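Local coordinates for protein transcriptional regulator (Streptococcus dysgalactiae, PDB 4YV6) that probably regulates transcription as an Rgg-family protein, binding DNA through a helix-turn-helix domain and responding to signals through a helical repeat domain, at residues E138-Y143 and V168-Y173. Sequence-based numbering, arbitrary orientation.
Sequences EQWGYY and VTSFAY
Trp140 and Ser170 hold the two loops together: the backbone N-H of Trp140 donates to the carbonyl O of Ser170 across 2.8 Å (N to O), arriving 21° out of the carbonyl plane. This bond belongs to a single bridge between the backbones of Trp140 and Phe171; on its other side Ala172 N stays 3.7 Å from Trp140 O. Two CA-H...O contacts accompany it, Gln139 CA to Ser170 O at 3.4 Å and Phe171 CA to Trp140 O. Beside it, Ser170 OG lies 3.3 Å from CD1 of Trp140, approaching the pyrrole part of the indole obliquely. That hydroxyl is hydrogen-bonded to the carbonyl of Glu166 in helix 157-168, a bond that also fixes its place next to the tryptophan. The indole itself is buried and packs on Glu166 and Met167. Gln139 reaches out extended (chi1 and chi2 both -177°), which lays its amide alongside the methyl of Ala172, with OE1 3.8 Å from CB. Both residues also touch Thr65 of the second subunit. Gly141 occupies the N-cap position of helix 142-151, while the Phe171 ring turns from Trp140 toward Leu214. The contact thus ties the entry of helix 142-151 to the exit of the next helix, 157-168, in a domain whose family belongs to the TPR clan. Built mainly from backbone atoms, the link probably depends more on chain path than on side-chain identity.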
loop_
_atom_site.group_PDB
_atom_site.type_symbol
_atom_site.label_atom_id
_atom_site.label_comp_id
_atom_site.label_asym_id
_atom_site.label_seq_id
_atom_site.Cartn_x
_atom_site.Cartn_y
_atom_site.Cartn_z
ATOM N N GLU B 138 14.291 12.288 12.645
ATOM C CA GLU B 138 15.317 11.420 12.075
ATOM C C GLU B 138 14.717 10.414 11.096
ATOM O O GLU B 138 15.402 9.934 10.193
ATOM C CB GLU B 138 16.067 10.683 13.187
ATOM C CG GLU B 138 17.542 11.036 13.277
ATOM C CD GLU B 138 18.327 10.564 12.066
ATOM O OE1 GLU B 138 18.735 9.384 12.042
ATOM O OE2 GLU B 138 18.533 11.373 11.136
ATOM N N GLN B 139 13.439 10.098 11.285
ATOM C CA GLN B 139 12.733 9.169 10.406
ATOM C C GLN B 139 11.336 9.687 10.073
ATOM O O GLN B 139 10.472 9.779 10.943
ATOM C CB GLN B 139 12.638 7.787 11.053
ATOM C CG GLN B 139 11.987 6.733 10.169
ATOM C CD GLN B 139 11.833 5.398 10.868
ATOM O OE1 GLN B 139 10.723 4.982 11.199
ATOM N NE2 GLN B 139 12.949 4.716 11.096
ATOM N N TRP B 140 11.127 10.022 8.803
ATOM C CA TRP B 140 9.836 10.516 8.336
ATOM C C TRP B 140 8.804 9.399 8.269
ATOM O O TRP B 140 9.024 8.375 7.621
ATOM C CB TRP B 140 9.981 11.169 6.962
ATOM C CG TRP B 140 10.607 12.528 7.002
ATOM C CD1 TRP B 140 11.847 12.844 7.472
ATOM C CD2 TRP B 140 10.026 13.753 6.546
ATOM N NE1 TRP B 140 12.073 14.192 7.341
ATOM C CE2 TRP B 140 10.969 14.773 6.773
ATOM C CE3 TRP B 140 8.797 14.088 5.967
ATOM C CZ2 TRP B 140 10.725 16.105 6.445
ATOM C CZ3 TRP B 140 8.556 15.411 5.640
ATOM C CH2 TRP B 140 9.516 16.403 5.881
ATOM N N GLY B 141 7.680 9.608 8.947
ATOM C CA GLY B 141 6.569 8.675 8.916
ATOM C C GLY B 141 5.381 9.290 8.207
ATOM O O GLY B 141 5.494 10.363 7.617
ATOM N N TYR B 142 4.241 8.608 8.270
ATOM C CA TYR B 142 3.008 9.091 7.656
ATOM C C TYR B 142 2.674 10.500 8.147
ATOM O O TYR B 142 2.323 11.378 7.361
ATOM C CB TYR B 142 1.861 8.127 7.967
ATOM C CG TYR B 142 0.557 8.441 7.270
ATOM C CD1 TYR B 142 0.356 8.091 5.941
ATOM C CD2 TYR B 142 -0.481 9.071 7.945
ATOM C CE1 TYR B 142 -0.836 8.366 5.302
ATOM C CE2 TYR B 142 -1.679 9.351 7.313
ATOM C CZ TYR B 142 -1.850 8.997 5.990
ATOM O OH TYR B 142 -3.039 9.274 5.354
ATOM N N TYR B 143 2.807 10.701 9.453
ATOM C CA TYR B 143 2.555 11.994 10.085
ATOM C C TYR B 143 3.344 13.129 9.429
ATOM O O TYR B 143 2.770 14.140 9.024
ATOM C CB TYR B 143 2.901 11.902 11.571
ATOM C CG TYR B 143 2.558 13.123 12.393
ATOM C CD1 TYR B 143 1.237 13.482 12.626
ATOM C CD2 TYR B 143 3.557 13.898 12.964
ATOM C CE1 TYR B 143 0.923 14.588 13.390
ATOM C CE2 TYR B 143 3.252 15.005 13.729
ATOM C CZ TYR B 143 1.936 15.345 13.940
ATOM O OH TYR B 143 1.633 16.449 14.704
ATOM N N VAL B 168 12.957 12.203 1.428
ATOM C CA VAL B 168 13.279 11.168 0.454
ATOM C C VAL B 168 14.375 10.223 0.951
ATOM O O VAL B 168 14.392 9.044 0.593
ATOM C CB VAL B 168 13.698 11.817 -0.896
ATOM C CG1 VAL B 168 14.862 11.081 -1.562
ATOM C CG2 VAL B 168 12.504 11.884 -1.830
ATOM N N THR B 169 15.269 10.735 1.792
ATOM C CA THR B 169 16.435 9.973 2.230
ATOM C C THR B 169 16.284 9.381 3.632
ATOM O O THR B 169 17.231 8.804 4.164
ATOM C CB THR B 169 17.704 10.850 2.210
ATOM O OG1 THR B 169 17.509 12.007 3.032
ATOM C CG2 THR B 169 18.030 11.290 0.791
ATOM N N SER B 170 15.103 9.514 4.230
ATOM C CA SER B 170 14.898 9.016 5.588
ATOM C C SER B 170 13.444 8.658 5.891
ATOM O O SER B 170 12.965 8.891 7.001
ATOM C CB SER B 170 15.391 10.052 6.602
ATOM O OG SER B 170 14.601 11.227 6.555
ATOM N N PHE B 171 12.749 8.094 4.908
ATOM C CA PHE B 171 11.404 7.566 5.124
ATOM C C PHE B 171 11.472 6.046 5.214
ATOM O O PHE B 171 12.369 5.427 4.639
ATOM C CB PHE B 171 10.456 7.997 4.001
ATOM C CG PHE B 171 10.623 7.211 2.734
ATOM C CD1 PHE B 171 11.568 7.584 1.793
ATOM C CD2 PHE B 171 9.835 6.100 2.484
ATOM C CE1 PHE B 171 11.724 6.860 0.626
ATOM C CE2 PHE B 171 9.988 5.373 1.321
ATOM C CZ PHE B 171 10.933 5.753 0.390
ATOM N N ALA B 172 10.528 5.451 5.938
ATOM C CA ALA B 172 10.499 4.005 6.131
ATOM C C ALA B 172 9.345 3.361 5.371
ATOM O O ALA B 172 8.247 3.917 5.295
ATOM C CB ALA B 172 10.400 3.672 7.613
ATOM N N TYR B 173 9.609 2.183 4.814
ATOM C CA TYR B 173 8.585 1.393 4.143
ATOM C C TYR B 173 8.998 -0.073 4.111
ATOM O O TYR B 173 10.188 -0.392 4.087
ATOM C CB TYR B 173 8.342 1.903 2.720
ATOM C CG TYR B 173 9.359 1.417 1.710
ATOM C CD1 TYR B 173 10.589 2.047 1.575
ATOM C CD2 TYR B 173 9.087 0.331 0.888
ATOM C CE1 TYR B 173 11.521 1.607 0.653
ATOM C CE2 TYR B 173 10.013 -0.117 -0.038
ATOM C CZ TYR B 173 11.228 0.525 -0.151
ATOM O OH TYR B 173 12.152 0.085 -1.070
#